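Long-range contacts in hypothetical protein PG_1108 (Porphyromonas gingivalis, PDB 2H5N), which is of unknown function but binds magnesium and belongs to the TerB family, probably related to the N-terminal domain of the co-chaperone DjlA: residues L18-I22 against F47-I52; M24-V29 against Y90-M95; R83-V87 against N128-N132. All blocks are in the same frame, centred on the assembly; numbering follows the deposited sequence.

Interaction 1 of 3, residues L18-I22 against F47-I52; sequences LTAII and FMRFGI
This is a buried contact whose side-chain pairs are all apolar, in the core of the all-helical TerB-family fold, where one face of helix 15-30 meets the turn that links helix 37-47 to helix 54-64. Residues 18-22 are regular helix, phi/psi near -60/-45, with Ile22 N bonded to Leu18 O at 3.2 Å. The register is set by two CA pairs, Leu18-Phe50 at 7.9 Å and Ile22-Phe47 at 7.6 Å. On the second segment, Gly51 N bonds to Met48 O at 2.9 Å, and Gly51 takes phi/psi 102/32, a region where a CB would press on the preceding carbonyl O; the chain then extends at Ile52 (-115/159). Phe47, chi1 t, sets its ring against Leu18, Ile21 and Ile22: Ile22 CB lies 4.2 Å from the Phe47 ring centroid, 20° off the normal, a CH-pi contact over one face, while Leu18 O is 3.3 Å from Phe47 CZ and Ile21 CG2 is 4.0 Å from Phe47 CE1. Phe50, chi1 m, receives Ile21 CD1 at 3.7 Å from its CE1. Leu18, in the mt rotamer, reaches the later part of the turn, CD2 to Phe50 CB at 3.8 Å and CD1 to Ile52 CG2 at 3.6 Å. With 330 Å² buried and no polar side-chain pair across it, the contact is consistent with hydrophobic packing, to which the CH-pi geometry adds.

Interaction 2 of 3, residues M24-V29 against Y90-M95; sequences MAKSMV and YLGVIM. With MG (magnesium ion), chain E.
Helix 15-30 ends at a metal: the backbone O of Val29 binds the magnesium ion at 2.4 Å, while Ala25, Met28 and Val29 pack their side chains in the protein core against helix 81-94. Asp32 OD1 and Lys34 O are the other protein ligands of the ion. Both segments are helical, residues 24-29 throughout and 90-94 on the other side; their axes approach to 10.5 Å and run in roughly the same direction, with a signed crossing angle of -36°. The CA register pairs Ala25 with Leu91 at 6.3 Å and Val29 with Met95 at 7.8 Å. Small Ala25 permits the closer approach: its CB touches Tyr90 CE2 and Leu91 CD2, both at 3.9 Å, and Ile94 CD1 at 3.8 Å. Met28, extended as ttp, buries the largest area of the contact; its CE lies 3.8 Å from Leu91 CD2 and 3.2 Å from Leu91 O, and its SD is 3.6 Å from CE of Met95 (mtm). One turn on from Ala25, Val29 CG1 meets Ile94 CG2 at 3.6 Å. Tyr90 OH is hydrogen-bonded to Met43 O of helix 37-47. This is same-direction helix packing in the core of an all-helical TerB-family fold, leading into a magnesium site ahead of helix 37-47. The side chains that meet are apolar, whereas the main-chain carbonyl of Val29 is satisfied by the cation.

Interaction 3 of 3, residues R83-V87 against N128-N132; sequences RKKYV and NNMKN
A Met-aromatic contact, backed by one lysine-asparagine hydrogen bond, joins helix 81-94 to the C-terminal end of helix 123-130, at the surface and away from the magnesium site. Residues 83-87 are regular helix, with Val87 N bonded to Arg83 O at 2.9 Å. In the second segment Lys131 has phi/psi -74/1 and Asn132 a positive phi of 87°. Tyr86 and Asn129 set the register, their CA atoms 7.0 Å apart. Tyr86 (chi1 t, -157°) presents a ring face to Met130, which curls back as mmm: Met130 SD lies 4.2 Å from the Tyr86 ring centroid, 15° off the normal. At the edge of that ring sits Asn132, its ND2 4.4 Å from Tyr86 CE2. Outside the apolar part, Lys85 extends as ttt through chi3 and its NZ donates to Asn129 OD1 at 2.8 Å. Asn129 ND2 hydrogen-bonds to Ser89 OG, also on helix 81-94, so the one amide meets two groups of that helix; Tyr86 OH is hydrogen-bonded to Arg49 O. The Met-aromatic contact and the Lys85-Asn129 hydrogen bond join helix 123-130 to helix 81-94, helix-helix packing in an all-helical TerB-family fold.

In the fold
The three contacts form one connected cluster, with centres 12 to 13 Å apart. Tyr90 is the main junction: Ile22 CD1 of interaction 1 lies 3.5 Å from Tyr90 OH, Phe50 CE2 lies 3.5 Å from Tyr90 CG, and Met130 SD of interaction 3 comes within 3.7 Å of Tyr90 N. Phe50 packs edge-to-face with both Tyr86 and Tyr90, so its ring ties interaction 1 to the other two. Helix 15-30 serves interactions 1 and 2, helix 81-94 interactions 2 and 3. Interaction 2 alone supplies a magnesium ligand; the side chain of Ile22 in interaction 1 is about 8 Å from that of Val29, whereas interaction 3 lies away from the metal site.

Interaction 1 of 3, residues L18-I22 against F47-I52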
loop_
_atom_site.group_PDB
_atom_site.type_symbol
_atom_site.label_atom_id
_atom_site.label_comp_id
_atom_site.label_asym_id
_atom_site.label_seq_id
_atom_site.Cartn_x
_atom_site.Cartn_y
_atom_site.Cartn_z
ATOM N N LEU A 18 8.422 3.880 -19.915
ATOM C CA LEU A 18 7.023 4.083 -19.603
ATOM C C LEU A 18 6.596 3.375 -18.318
ATOM O O LEU A 18 5.865 3.937 -17.514
ATOM C CB LEU A 18 6.157 3.589 -20.778
ATOM C CG LEU A 18 6.172 4.459 -22.057
ATOM C CD1 LEU A 18 5.357 3.758 -23.180
ATOM C CD2 LEU A 18 5.581 5.845 -21.819
ATOM N N THR A 19 7.037 2.121 -18.147
ATOM C CA THR A 19 6.794 1.361 -16.931
ATOM C C THR A 19 7.398 2.114 -15.727
ATOM O O THR A 19 6.796 2.181 -14.650
ATOM C CB THR A 19 7.425 -0.058 -17.083
ATOM O OG1 THR A 19 6.865 -0.703 -18.255
ATOM C CG2 THR A 19 7.135 -0.903 -15.887
ATOM N N ALA A 20 8.598 2.658 -15.915
ATOM C CA ALA A 20 9.281 3.439 -14.872
ATOM C C ALA A 20 8.525 4.691 -14.449
ATOM O O ALA A 20 8.437 5.004 -13.243
ATOM C CB ALA A 20 10.715 3.799 -15.324
ATOM N N ILE A 21 8.018 5.432 -15.444
ATOM C CA ILE A 21 7.209 6.620 -15.202
ATOM C C ILE A 21 5.990 6.306 -14.334
ATOM O O ILE A 21 5.765 6.937 -13.284
ATOM C CB ILE A 21 6.770 7.279 -16.549
ATOM C CG1 ILE A 21 8.025 7.872 -17.251
ATOM C CG2 ILE A 21 5.635 8.349 -16.324
ATOM C CD1 ILE A 21 7.805 8.280 -18.690
ATOM N N ILE A 22 5.241 5.299 -14.742
ATOM C CA ILE A 22 4.052 4.903 -14.003
ATOM C C ILE A 22 4.357 4.336 -12.583
ATOM O O ILE A 22 3.609 4.613 -11.652
ATOM C CB ILE A 22 3.045 4.053 -14.885
ATOM C CG1 ILE A 22 1.654 4.127 -14.278
ATOM C CG2 ILE A 22 3.434 2.585 -15.014
ATOM C CD1 ILE A 22 1.009 5.521 -14.365
ATOM N N PHE A 47 -1.049 10.028 -18.374
ATOM C CA PHE A 47 -0.078 9.038 -18.873
ATOM C C PHE A 47 -0.191 8.844 -20.404
ATOM O O PHE A 47 0.805 8.611 -21.087
ATOM C CB PHE A 47 -0.250 7.694 -18.145
ATOM C CG PHE A 47 0.843 6.698 -18.408
ATOM C CD1 PHE A 47 2.194 7.063 -18.319
ATOM C CD2 PHE A 47 0.534 5.364 -18.666
ATOM C CE1 PHE A 47 3.211 6.129 -18.532
ATOM C CE2 PHE A 47 1.567 4.401 -18.863
ATOM C CZ PHE A 47 2.904 4.795 -18.795
ATOM N N MET A 48 -1.406 8.947 -20.929
ATOM C CA MET A 48 -1.617 8.860 -22.355
ATOM C C MET A 48 -0.840 9.932 -23.132
ATOM O O MET A 48 -0.454 9.703 -24.284
ATOM C CB MET A 48 -3.090 9.000 -22.626
ATOM C CG MET A 48 -3.860 8.092 -21.738
ATOM S SD MET A 48 -4.438 6.821 -22.794
ATOM C CE MET A 48 -5.942 7.661 -23.269
ATOM N N ARG A 49 -0.578 11.078 -22.501
ATOM C CA ARG A 49 0.145 12.158 -23.184
ATOM C C ARG A 49 1.560 11.738 -23.515
ATOM O O ARG A 49 2.245 12.413 -24.272
ATOM C CB ARG A 49 0.171 13.424 -22.352
ATOM C CG ARG A 49 -1.197 13.996 -22.101
ATOM C CD ARG A 49 -1.317 15.297 -22.752
ATOM N NE ARG A 49 -2.634 15.867 -22.522
ATOM C CZ ARG A 49 -3.100 16.925 -23.171
ATOM N NH1 ARG A 49 -4.317 17.374 -22.896
ATOM N NH2 ARG A 49 -2.353 17.527 -24.096
ATOM N N PHE A 50 1.975 10.605 -22.962
ATOM C CA PHE A 50 3.309 10.029 -23.221
ATOM C C PHE A 50 3.391 9.226 -24.509
ATOM O O PHE A 50 4.464 8.712 -24.859
ATOM C CB PHE A 50 3.787 9.208 -22.030
ATOM C CG PHE A 50 4.283 10.055 -20.895
ATOM C CD1 PHE A 50 5.586 10.517 -20.883
ATOM C CD2 PHE A 50 3.440 10.405 -19.848
ATOM C CE1 PHE A 50 6.062 11.291 -19.820
ATOM C CE2 PHE A 50 3.887 11.188 -18.796
ATOM C CZ PHE A 50 5.197 11.644 -18.779
ATOM N N GLY A 51 2.248 9.097 -25.179
ATOM C CA GLY A 51 2.194 8.641 -26.547
ATOM C C GLY A 51 1.775 7.215 -26.742
ATOM O O GLY A 51 2.218 6.553 -27.677
ATOM N N ILE A 52 0.921 6.728 -25.857
ATOM C CA ILE A 52 0.395 5.361 -25.986
ATOM C C ILE A 52 -1.107 5.360 -26.247
ATOM O O ILE A 52 -1.797 6.324 -25.913
ATOM C CB ILE A 52 0.652 4.484 -24.742
ATOM C CG1 ILE A 52 -0.029 5.081 -23.493
ATOM C CG2 ILE A 52 2.121 4.184 -24.604
ATOM C CD1 ILE A 52 0.912 5.867 -22.565
#

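Interaction 2 of 3, residues M24-V29 against Y90-M95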
loop_
_atom_site.group_PDB
_atom_site.type_symbol
_atom_site.label_atom_id
_atom_site.label_comp_id
_atom_site.label_asym_id
_atom_site.label_seq_id
_atom_site.Cartn_x
_atom_site.Cartn_y
_atom_site.Cartn_z
ATOM N N MET A 24 6.905 5.414 -10.730
ATOM C CA MET A 24 7.195 6.618 -9.940
ATOM C C MET A 24 5.910 7.299 -9.462
ATOM O O MET A 24 5.812 7.711 -8.312
ATOM C CB MET A 24 8.139 7.577 -10.694
ATOM C CG MET A 24 9.586 6.981 -10.907
ATOM S SD MET A 24 10.501 6.706 -9.352
ATOM C CE MET A 24 10.014 5.001 -8.983
ATOM N N ALA A 25 4.913 7.331 -10.334
ATOM C CA ALA A 25 3.610 7.930 -10.071
ATOM C C ALA A 25 2.833 7.170 -9.017
ATOM O O ALA A 25 2.250 7.780 -8.111
ATOM C CB ALA A 25 2.805 8.019 -11.370
ATOM N N LYS A 26 2.805 5.845 -9.139
ATOM C CA LYS A 26 2.300 4.979 -8.070
ATOM C C LYS A 26 2.981 5.194 -6.692
ATOM O O LYS A 26 2.318 5.288 -5.646
ATOM C CB LYS A 26 2.415 3.537 -8.497
ATOM C CG LYS A 26 1.222 3.029 -9.346
ATOM C CD LYS A 26 1.490 1.585 -9.785
ATOM C CE LYS A 26 0.374 1.067 -10.619
ATOM N NZ LYS A 26 0.371 -0.441 -10.792
ATOM N N SER A 27 4.299 5.217 -6.686
ATOM C CA SER A 27 5.047 5.337 -5.453
ATOM C C SER A 27 4.708 6.661 -4.790
ATOM O O SER A 27 4.489 6.713 -3.583
ATOM C CB SER A 27 6.555 5.236 -5.722
ATOM O OG SER A 27 6.875 4.081 -6.494
ATOM N N MET A 28 4.680 7.739 -5.577
ATOM C CA MET A 28 4.370 9.080 -5.044
ATOM C C MET A 28 2.978 9.129 -4.396
ATOM O O MET A 28 2.876 9.565 -3.240
ATOM C CB MET A 28 4.557 10.160 -6.117
ATOM C CG MET A 28 4.291 11.630 -5.709
ATOM S SD MET A 28 4.485 12.843 -7.035
ATOM C CE MET A 28 3.083 12.371 -8.061
ATOM N N VAL A 29 1.948 8.632 -5.105
ATOM C CA VAL A 29 0.552 8.665 -4.614
ATOM C C VAL A 29 0.254 7.674 -3.474
ATOM O O VAL A 29 -0.662 7.906 -2.688
ATOM C CB VAL A 29 -0.580 8.491 -5.760
ATOM C CG1 VAL A 29 -0.512 9.591 -6.804
ATOM C CG2 VAL A 29 -0.525 7.158 -6.435
ATOM N N TYR A 90 4.477 15.957 -15.280
ATOM C CA TYR A 90 3.477 14.907 -15.106
ATOM C C TYR A 90 3.264 14.572 -13.629
ATOM O O TYR A 90 2.137 14.512 -13.142
ATOM C CB TYR A 90 3.938 13.654 -15.867
ATOM C CG TYR A 90 3.139 12.402 -15.562
ATOM C CD1 TYR A 90 1.776 12.337 -15.868
ATOM C CD2 TYR A 90 3.744 11.271 -14.962
ATOM C CE1 TYR A 90 1.046 11.211 -15.598
ATOM C CE2 TYR A 90 3.003 10.115 -14.707
ATOM C CZ TYR A 90 1.652 10.091 -15.029
ATOM O OH TYR A 90 0.867 8.969 -14.787
ATOM N N LEU A 91 4.363 14.398 -12.898
ATOM C CA LEU A 91 4.260 14.052 -11.508
ATOM C C LEU A 91 3.620 15.206 -10.744
ATOM O O LEU A 91 2.826 14.981 -9.856
ATOM C CB LEU A 91 5.604 13.612 -10.939
ATOM C CG LEU A 91 6.119 12.243 -11.436
ATOM C CD1 LEU A 91 7.557 12.083 -11.035
ATOM C CD2 LEU A 91 5.263 11.041 -10.926
ATOM N N GLY A 92 3.903 16.434 -11.175
ATOM C CA GLY A 92 3.429 17.611 -10.528
ATOM C C GLY A 92 1.959 17.889 -10.699
ATOM O O GLY A 92 1.329 18.443 -9.783
ATOM N N VAL A 93 1.406 17.516 -11.850
ATOM C CA VAL A 93 -0.011 17.717 -12.084
ATOM C C VAL A 93 -0.897 16.640 -11.472
ATOM O O VAL A 93 -2.085 16.899 -11.264
ATOM C CB VAL A 93 -0.368 17.870 -13.591
ATOM C CG1 VAL A 93 0.534 18.918 -14.261
ATOM C CG2 VAL A 93 -0.305 16.547 -14.287
ATOM N N ILE A 94 -0.347 15.446 -11.192
ATOM C CA ILE A 94 -1.139 14.359 -10.575
ATOM C C ILE A 94 -1.784 14.771 -9.247
ATOM O O ILE A 94 -2.978 14.517 -9.023
ATOM C CB ILE A 94 -0.334 13.051 -10.427
ATOM C CG1 ILE A 94 -0.240 12.366 -11.776
ATOM C CG2 ILE A 94 -0.959 12.098 -9.353
ATOM C CD1 ILE A 94 0.873 11.308 -11.855
ATOM N N MET A 95 -1.014 15.425 -8.379
ATOM C CA MET A 95 -1.546 15.779 -7.075
ATOM C C MET A 95 -2.149 17.192 -7.019
ATOM O O MET A 95 -2.711 17.578 -5.996
ATOM C CB MET A 95 -0.528 15.487 -5.948
ATOM C CG MET A 95 -0.156 13.976 -5.784
ATOM S SD MET A 95 0.943 13.759 -4.404
ATOM C CE MET A 95 2.250 14.818 -4.983
HETATM MG MG MG E . -2.292 8.832 -1.126
#

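Interaction 3 of 3, residues R83-V87 against N128-N132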
loop_
_atom_site.group_PDB
_atom_site.type_symbol
_atom_site.label_atom_id
_atom_site.label_comp_id
_atom_site.label_asym_id
_atom_site.label_seq_id
_atom_site.Cartn_x
_atom_site.Cartn_y
_atom_site.Cartn_z
ATOM N N ARG A 83 13.073 15.235 -21.554
ATOM C CA ARG A 83 12.199 14.162 -21.090
ATOM C C ARG A 83 12.026 14.186 -19.577
ATOM O O ARG A 83 10.909 14.070 -19.115
ATOM C CB ARG A 83 12.637 12.807 -21.683
ATOM C CG ARG A 83 12.119 12.691 -23.147
ATOM C CD ARG A 83 12.365 11.340 -23.798
ATOM N NE ARG A 83 13.689 10.786 -23.452
ATOM C CZ ARG A 83 13.946 9.486 -23.268
ATOM N NH1 ARG A 83 15.162 9.080 -22.930
ATOM N NH2 ARG A 83 12.995 8.582 -23.400
ATOM N N LYS A 84 13.104 14.473 -18.826
ATOM C CA LYS A 84 13.006 14.684 -17.386
ATOM C C LYS A 84 11.995 15.777 -16.994
ATOM O O LYS A 84 11.245 15.614 -16.028
ATOM C CB LYS A 84 14.389 15.010 -16.779
ATOM C CG LYS A 84 15.242 13.805 -16.599
ATOM C CD LYS A 84 16.570 14.161 -15.934
ATOM C CE LYS A 84 17.353 12.905 -15.653
ATOM N NZ LYS A 84 18.404 13.077 -14.544
ATOM N N LYS A 85 12.009 16.886 -17.723
ATOM C CA LYS A 85 11.107 18.005 -17.489
ATOM C C LYS A 85 9.637 17.594 -17.661
ATOM O O LYS A 85 8.752 17.974 -16.881
ATOM C CB LYS A 85 11.475 19.173 -18.430
ATOM C CG LYS A 85 10.435 20.261 -18.541
ATOM C CD LYS A 85 10.868 21.366 -19.490
ATOM C CE LYS A 85 9.863 22.495 -19.492
ATOM N NZ LYS A 85 8.885 22.420 -20.625
ATOM N N TYR A 86 9.395 16.801 -18.695
ATOM C CA TYR A 86 8.084 16.292 -18.986
ATOM C C TYR A 86 7.646 15.302 -17.886
ATOM O O TYR A 86 6.518 15.375 -17.371
ATOM C CB TYR A 86 8.154 15.583 -20.321
ATOM C CG TYR A 86 6.826 15.500 -20.994
ATOM C CD1 TYR A 86 6.109 14.301 -21.005
ATOM C CD2 TYR A 86 6.263 16.627 -21.611
ATOM C CE1 TYR A 86 4.876 14.210 -21.598
ATOM C CE2 TYR A 86 5.008 16.537 -22.231
ATOM C CZ TYR A 86 4.337 15.322 -22.219
ATOM O OH TYR A 86 3.114 15.199 -22.836
ATOM N N VAL A 87 8.543 14.406 -17.480
ATOM C CA VAL A 87 8.207 13.499 -16.363
ATOM C C VAL A 87 7.923 14.259 -15.080
ATOM O O VAL A 87 6.955 13.922 -14.371
ATOM C CB VAL A 87 9.270 12.410 -16.109
ATOM C CG1 VAL A 87 8.837 11.504 -14.944
ATOM C CG2 VAL A 87 9.464 11.563 -17.358
ATOM N N ASN A 128 1.359 23.753 -17.324
ATOM C CA ASN A 128 1.495 24.309 -18.672
ATOM C C ASN A 128 2.276 23.421 -19.572
ATOM O O ASN A 128 1.928 23.222 -20.692
ATOM C CB ASN A 128 2.155 25.692 -18.685
ATOM C CG ASN A 128 1.284 26.784 -18.104
ATOM O OD1 ASN A 128 0.084 26.777 -18.234
ATOM N ND2 ASN A 128 1.909 27.727 -17.448
ATOM N N ASN A 129 3.347 22.852 -19.059
ATOM C CA ASN A 129 4.125 21.948 -19.871
ATOM C C ASN A 129 3.295 20.807 -20.360
ATOM O O ASN A 129 3.430 20.390 -21.447
ATOM C CB ASN A 129 5.343 21.440 -19.123
ATOM C CG ASN A 129 6.270 22.543 -18.685
ATOM O OD1 ASN A 129 6.605 23.442 -19.430
ATOM N ND2 ASN A 129 6.683 22.471 -17.465
ATOM N N MET A 130 2.436 20.286 -19.518
ATOM C CA MET A 130 1.583 19.162 -19.883
ATOM C C MET A 130 0.480 19.524 -20.873
ATOM O O MET A 130 0.076 18.725 -21.659
ATOM C CB MET A 130 1.003 18.483 -18.645
ATOM C CG MET A 130 2.020 17.689 -17.813
ATOM S SD MET A 130 2.860 16.370 -18.601
ATOM C CE MET A 130 1.554 15.301 -18.806
ATOM N N LYS A 131 0.015 20.755 -20.837
ATOM C CA LYS A 131 -0.987 21.193 -21.789
ATOM C C LYS A 131 -0.474 21.435 -23.187
ATOM O O LYS A 131 -1.228 21.810 -24.030
ATOM C CB LYS A 131 -1.703 22.425 -21.280
ATOM C CG LYS A 131 -1.698 23.575 -22.257
ATOM C CD LYS A 131 -3.060 24.284 -22.334
ATOM C CE LYS A 131 -3.260 25.237 -21.204
ATOM N NZ LYS A 131 -4.050 24.721 -20.071
ATOM N N ASN A 132 0.803 21.223 -23.440
ATOM C CA ASN A 132 1.520 22.064 -24.368
ATOM C C ASN A 132 2.111 23.299 -23.730
ATOM O O ASN A 132 2.583 24.172 -24.409
ATOM C CB ASN A 132 2.599 21.294 -25.116
ATOM C CG ASN A 132 2.335 19.839 -25.147
ATOM O OD1 ASN A 132 1.241 19.425 -24.888
ATOM N ND2 ASN A 132 3.337 19.052 -25.454
#